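Local coordinates for small ribosomal subunit protein uS8 (Aquifex aeolicus, PDB 3RF2) that probably binds the central domain of 16S rRNA directly as a primary binding protein and helps coordinate assembly of the 30S subunit platform, at residues 33-38 / 146-151; 12-17 / 23-28. One frame throughout, in Å; residues are numbered along the deposited sequence.

Contact 1 of 2, residues 33-38 / 146-151. With SO4 (sulfate ion), chain B.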
loop_
_atom_site.group_PDB
_atom_site.type_symbol
_atom_site.label_atom_id
_atom_site.label_comp_id
_atom_site.label_asym_id
_atom_site.label_seq_id
_atom_site.Cartn_x
_atom_site.Cartn_y
_atom_site.Cartn_z
ATOM N N LYS A 33 1.015 -5.721 4.867
ATOM C CA LYS A 33 0.433 -4.765 3.928
ATOM C C LYS A 33 -0.257 -3.606 4.658
ATOM O O LYS A 33 -0.138 -2.447 4.283
ATOM C CB LYS A 33 -0.554 -5.473 2.990
ATOM C CG LYS A 33 0.091 -6.007 1.720
ATOM C CD LYS A 33 -0.915 -6.665 0.786
ATOM C CE LYS A 33 -0.629 -8.165 0.634
ATOM N NZ LYS A 33 -1.732 -8.877 -0.062
ATOM N N GLU A 34 -0.976 -3.940 5.716
ATOM C CA GLU A 34 -1.622 -2.950 6.538
ATOM C C GLU A 34 -0.642 -1.991 7.190
ATOM O O GLU A 34 -0.916 -0.797 7.246
ATOM C CB GLU A 34 -2.487 -3.621 7.610
ATOM C CG GLU A 34 -3.630 -4.445 7.048
ATOM C CD GLU A 34 -4.625 -4.847 8.130
ATOM O OE1 GLU A 34 -4.262 -4.781 9.331
ATOM O OE2 GLU A 34 -5.771 -5.203 7.777
ATOM N N ARG A 35 0.476 -2.496 7.712
ATOM C CA ARG A 35 1.455 -1.607 8.330
ATOM C C ARG A 35 2.091 -0.742 7.274
ATOM O O ARG A 35 2.478 0.389 7.548
ATOM C CB ARG A 35 2.530 -2.362 9.105
ATOM C CG ARG A 35 2.126 -2.713 10.523
ATOM C CD ARG A 35 3.324 -3.146 11.350
ATOM N NE ARG A 35 2.922 -3.746 12.620
ATOM C CZ ARG A 35 2.510 -5.003 12.743
ATOM N NH1 ARG A 35 2.441 -5.778 11.671
ATOM N NH2 ARG A 35 2.158 -5.482 13.931
ATOM N N ILE A 36 2.203 -1.284 6.068
ATOM C CA ILE A 36 2.794 -0.539 4.953
ATOM C C ILE A 36 1.873 0.598 4.499
ATOM O O ILE A 36 2.306 1.732 4.355
ATOM C CB ILE A 36 3.111 -1.453 3.764
ATOM C CG1 ILE A 36 4.281 -2.382 4.114
ATOM C CG2 ILE A 36 3.474 -0.621 2.534
ATOM C CD1 ILE A 36 4.512 -3.446 3.072
ATOM N N LEU A 37 0.598 0.273 4.319
ATOM C CA LEU A 37 -0.410 1.253 3.954
ATOM C C LEU A 37 -0.524 2.332 4.997
ATOM O O LEU A 37 -0.845 3.472 4.677
ATOM C CB LEU A 37 -1.753 0.583 3.765
ATOM C CG LEU A 37 -1.847 -0.316 2.548
ATOM C CD1 LEU A 37 -3.186 -1.068 2.535
ATOM C CD2 LEU A 37 -1.741 0.563 1.369
ATOM N N ASP A 38 -0.261 1.979 6.248
ATOM C CA ASP A 38 -0.333 2.957 7.328
ATOM C C ASP A 38 0.821 3.940 7.243
ATOM O O ASP A 38 0.650 5.138 7.523
ATOM C CB ASP A 38 -0.360 2.272 8.691
ATOM C CG ASP A 38 -1.751 2.238 9.297
ATOM O OD1 ASP A 38 -2.716 1.918 8.576
ATOM O OD2 ASP A 38 -1.880 2.559 10.496
ATOM N N ALA A 146 10.871 -2.902 15.681
ATOM C CA ALA A 146 9.953 -2.019 16.385
ATOM C C ALA A 146 8.756 -1.650 15.513
ATOM O O ALA A 146 8.028 -0.703 15.810
ATOM C CB ALA A 146 10.680 -0.773 16.855
ATOM N N GLY A 147 8.550 -2.404 14.440
ATOM C CA GLY A 147 7.466 -2.128 13.517
ATOM C C GLY A 147 7.937 -1.559 12.183
ATOM O O GLY A 147 9.129 -1.316 11.972
ATOM N N VAL A 148 6.974 -1.354 11.286
ATOM C CA VAL A 148 7.218 -0.937 9.916
ATOM C C VAL A 148 7.129 0.574 9.879
ATOM O O VAL A 148 6.138 1.134 10.335
ATOM C CB VAL A 148 6.150 -1.548 8.984
ATOM C CG1 VAL A 148 6.306 -1.048 7.558
ATOM C CG2 VAL A 148 6.222 -3.073 9.023
ATOM N N MET A 149 8.153 1.239 9.343
ATOM C CA MET A 149 8.250 2.694 9.453
ATOM C C MET A 149 9.148 3.274 8.366
ATOM O O MET A 149 9.713 2.534 7.564
ATOM C CB MET A 149 8.809 3.066 10.828
ATOM C CG MET A 149 10.121 2.343 11.156
ATOM S SD MET A 149 10.937 2.877 12.681
ATOM C CE MET A 149 9.927 2.067 13.932
ATOM N N THR A 150 9.304 4.594 8.353
ATOM C CA THR A 150 10.131 5.223 7.339
ATOM C C THR A 150 11.593 5.130 7.701
ATOM O O THR A 150 11.955 4.755 8.820
ATOM C CB THR A 150 9.760 6.699 7.092
ATOM O OG1 THR A 150 9.982 7.461 8.282
ATOM C CG2 THR A 150 8.310 6.819 6.697
ATOM N N ASP A 151 12.440 5.443 6.730
ATOM C CA ASP A 151 13.862 5.493 6.986
ATOM C C ASP A 151 14.116 6.593 7.998
ATOM O O ASP A 151 14.865 6.410 8.947
ATOM C CB ASP A 151 14.654 5.724 5.695
ATOM C CG ASP A 151 14.154 6.942 4.914
ATOM O OD1 ASP A 151 12.983 6.936 4.484
ATOM O OD2 ASP A 151 14.929 7.893 4.737
HETATM S S SO4 B . -2.164 -12.663 -1.008
HETATM O O1 SO4 B . -1.503 -11.410 -1.365
HETATM O O2 SO4 B . -1.413 -13.781 -1.574
HETATM O O3 SO4 B . -3.511 -12.672 -1.573
HETATM O O4 SO4 B . -2.222 -12.776 0.449
#
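Val148 meets Arg35 and Ile36 where a turn of the C-terminal half presses on helix 31-43, an example of an interface in which one branched side chain takes a large share. Ahead of it, Gly147 has a positive phi of 108°, a conformation that suits glycine, and Thr144 OG1 holds its carbonyl. The chain then turns a corner at Val148, whose side chain leaves the backbone toward the helix. Its CB lies 3.7 Å from Arg35 CB, and its CG2 touches Arg35 CD, also at 3.7 Å. The arginine chain is extended from CG to NE, so its methylenes supply the apolar surface while the guanidinium travels on past the valine. The other branch, CG1, stands anti to the backbone N (chi1 176°), which directs it to Ile36 CG1 at 4.2 Å. Farther on, Thr150 caps the start of helix 151-156 through Glu153 N. On the helix, Lys33 NZ hydrogen-bonds O1 of a sulfate, probably from the crystallisation liquor, at 2.9 Å. Val148 also packs on Leu32 and Val39 of helix 31-43 and on Ile141 of strand 139-144, while Ile36 reaches Ile141 as well as Ile7 and Met10 of helix 6-19; the contact thus joins the N-terminal helices to the C-terminal sheet.

Contact 2 of 2, residues 12-17 / 23-28. With SO4 (sulfate ion), chain D.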
loop_
_atom_site.group_PDB
_atom_site.type_symbol
_atom_site.label_atom_id
_atom_site.label_comp_id
_atom_site.label_asym_id
_atom_site.label_seq_id
_atom_site.Cartn_x
_atom_site.Cartn_y
_atom_site.Cartn_z
ATOM N N SER A 12 2.165 -3.020 -7.732
ATOM C CA SER A 12 1.719 -3.049 -9.128
ATOM C C SER A 12 0.278 -2.578 -9.304
ATOM O O SER A 12 0.013 -1.658 -10.079
ATOM C CB SER A 12 1.868 -4.456 -9.718
ATOM O OG SER A 12 3.157 -4.612 -10.290
ATOM N N ALA A 13 -0.648 -3.235 -8.611
ATOM C CA ALA A 13 -2.046 -2.810 -8.600
ATOM C C ALA A 13 -2.172 -1.299 -8.326
ATOM O O ALA A 13 -2.865 -0.563 -9.042
ATOM C CB ALA A 13 -2.828 -3.605 -7.556
ATOM N N ILE A 14 -1.496 -0.840 -7.278
ATOM C CA ILE A 14 -1.598 0.552 -6.892
ATOM C C ILE A 14 -1.191 1.416 -8.077
ATOM O O ILE A 14 -1.918 2.334 -8.469
ATOM C CB ILE A 14 -0.713 0.858 -5.679
ATOM C CG1 ILE A 14 -1.391 0.349 -4.408
ATOM C CG2 ILE A 14 -0.465 2.348 -5.561
ATOM C CD1 ILE A 14 -0.477 0.372 -3.193
ATOM N N LYS A 15 -0.044 1.093 -8.668
ATOM C CA LYS A 15 0.483 1.878 -9.776
ATOM C C LYS A 15 -0.476 1.905 -10.966
ATOM O O LYS A 15 -0.663 2.944 -11.594
ATOM C CB LYS A 15 1.869 1.366 -10.205
ATOM C CG LYS A 15 3.015 1.879 -9.322
ATOM C CD LYS A 15 4.285 1.008 -9.444
ATOM C CE LYS A 15 4.983 1.180 -10.801
ATOM N NZ LYS A 15 6.356 0.585 -10.828
ATOM N N ASN A 16 -1.064 0.764 -11.292
ATOM C CA ASN A 16 -1.953 0.702 -12.448
ATOM C C ASN A 16 -3.219 1.516 -12.241
ATOM O O ASN A 16 -3.668 2.222 -13.140
ATOM C CB ASN A 16 -2.299 -0.740 -12.786
ATOM C CG ASN A 16 -1.169 -1.444 -13.493
ATOM O OD1 ASN A 16 -0.322 -0.795 -14.115
ATOM N ND2 ASN A 16 -1.144 -2.774 -13.404
ATOM N N ALA A 17 -3.781 1.410 -11.042
ATOM C CA ALA A 17 -4.974 2.160 -10.701
ATOM C C ALA A 17 -4.663 3.643 -10.818
ATOM O O ALA A 17 -5.453 4.418 -11.359
ATOM C CB ALA A 17 -5.448 1.796 -9.303
ATOM N N ASP A 23 -10.032 6.406 -8.371
ATOM C CA ASP A 23 -10.206 6.920 -7.023
ATOM C C ASP A 23 -9.759 5.914 -5.976
ATOM O O ASP A 23 -9.296 6.283 -4.896
ATOM C CB ASP A 23 -11.685 7.268 -6.803
ATOM C CG ASP A 23 -12.126 8.481 -7.619
ATOM O OD1 ASP A 23 -11.257 9.281 -8.052
ATOM O OD2 ASP A 23 -13.347 8.642 -7.814
ATOM N N PHE A 24 -9.902 4.633 -6.288
ATOM C CA PHE A 24 -9.557 3.595 -5.329
ATOM C C PHE A 24 -9.258 2.251 -5.980
ATOM O O PHE A 24 -9.331 2.102 -7.194
ATOM C CB PHE A 24 -10.683 3.426 -4.309
ATOM C CG PHE A 24 -11.933 2.831 -4.886
ATOM C CD1 PHE A 24 -12.037 1.467 -5.086
ATOM C CD2 PHE A 24 -13.002 3.636 -5.234
ATOM C CE1 PHE A 24 -13.182 0.919 -5.619
ATOM C CE2 PHE A 24 -14.151 3.092 -5.766
ATOM C CZ PHE A 24 -14.240 1.731 -5.959
ATOM N N LEU A 25 -8.965 1.301 -5.214
ATOM C CA LEU A 25 -8.733 -0.058 -5.671
ATOM C C LEU A 25 -8.736 -0.968 -4.460
ATOM O O LEU A 25 -8.589 -0.507 -3.333
ATOM C CB LEU A 25 -7.396 -0.166 -6.404
ATOM C CG LEU A 25 -6.150 0.158 -5.578
ATOM C CD1 LEU A 25 -5.748 -1.020 -4.711
ATOM C CD2 LEU A 25 -5.005 0.585 -6.480
ATOM N N TYR A 26 -8.939 -2.278 -4.576
ATOM C CA TYR A 26 -8.950 -3.230 -3.476
ATOM C C TYR A 26 -7.729 -4.131 -3.551
ATOM O O TYR A 26 -7.245 -4.447 -4.633
ATOM C CB TYR A 26 -10.205 -4.104 -3.510
ATOM C CG TYR A 26 -11.501 -3.381 -3.784
ATOM C CD1 TYR A 26 -12.206 -2.767 -2.763
ATOM C CD2 TYR A 26 -12.036 -3.344 -5.061
ATOM C CE1 TYR A 26 -13.397 -2.120 -3.009
ATOM C CE2 TYR A 26 -13.225 -2.701 -5.317
ATOM C CZ TYR A 26 -13.902 -2.089 -4.288
ATOM O OH TYR A 26 -15.088 -1.446 -4.543
ATOM N N VAL A 27 -7.240 -4.550 -2.392
ATOM C CA VAL A 27 -6.183 -5.569 -2.346
ATOM C C VAL A 27 -6.443 -6.606 -1.248
ATOM O O VAL A 27 -7.129 -6.323 -0.269
ATOM C CB VAL A 27 -4.792 -4.935 -2.106
ATOM C CG1 VAL A 27 -4.425 -4.013 -3.249
ATOM C CG2 VAL A 27 -4.771 -4.189 -0.786
ATOM N N PRO A 28 -5.895 -7.822 -1.407
ATOM C CA PRO A 28 -6.043 -8.842 -0.362
ATOM C C PRO A 28 -5.444 -8.428 0.977
ATOM O O PRO A 28 -4.399 -7.789 1.013
ATOM C CB PRO A 28 -5.271 -10.028 -0.935
ATOM C CG PRO A 28 -5.457 -9.884 -2.416
ATOM C CD PRO A 28 -5.431 -8.397 -2.680
HETATM S S SO4 D . 8.677 1.795 -13.756
HETATM O O1 SO4 D . 8.980 1.748 -12.329
HETATM O O2 SO4 D . 8.829 0.461 -14.328
HETATM O O3 SO4 D . 9.578 2.748 -14.403
HETATM O O4 SO4 D . 7.287 2.191 -13.942
#
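Where Ala17 faces Leu25, the axes of the short segments 12-17 and 24-28 run nearly antiparallel, at 163°, and approach to 8.7 Å, an example of a helix laid on the sheet strand that follows it. Leu25 is the central side chain. Its CB bond points at the helix, and CG sits between the backbone N and the carbonyl carbon (chi1 62°), which brings the isobutyl group over the helix surface. Ala17 CB lies 4.0 Å from Leu25 CB and 4.1 Å from Leu25 CG; its still shorter distance to CD2 makes the exact place of that methyl doubtful. Ile14 crosses the leucine at about a right angle, its CG1 4.2 Å from the same doubtful Leu25 CD2. Phe24 and Tyr26 point away from the helix, toward Met64 and Tyr79 in the region 59-93, which other S8 sequences lack; Phe24 CD1 lies 4.1 Å above the Tyr26 ring plane, offset toward its rim. On the far side of the helix, Lys15 NZ makes a weak hydrogen bond to a sulfate, also held by Asn112. Between helix and strand the matching is by shape and apolar surface: the small side chain of Ala17 lets the helix come close over Leu25, and the strand's polar backbone groups pair along its edge with strand 93-98, Leu25 with Ile96, while the helix lies over one face.

From the N terminus, helix 6-19 turns through a short loop into strand 24-28, and contact 2 closes that loop across only five intervening residues. Helix 31-43 follows, the crossover that carries the chain to strand 46-51 on the other side of strand 93-98. Contact 1 opens on this helix and closes much later, at 146-151, spanning 107 residues that include the region 59-93. The two contacts therefore stand in series, neither nested nor crossing. They are coupled through Lys33 NZ, which probably bonds to Pro28 O at 3.1 Å. Contact 2 packs helix 6-19 on strand 24-28 within the N-terminal part; contact 1 joins helix 31-43 to the C-terminal sheet.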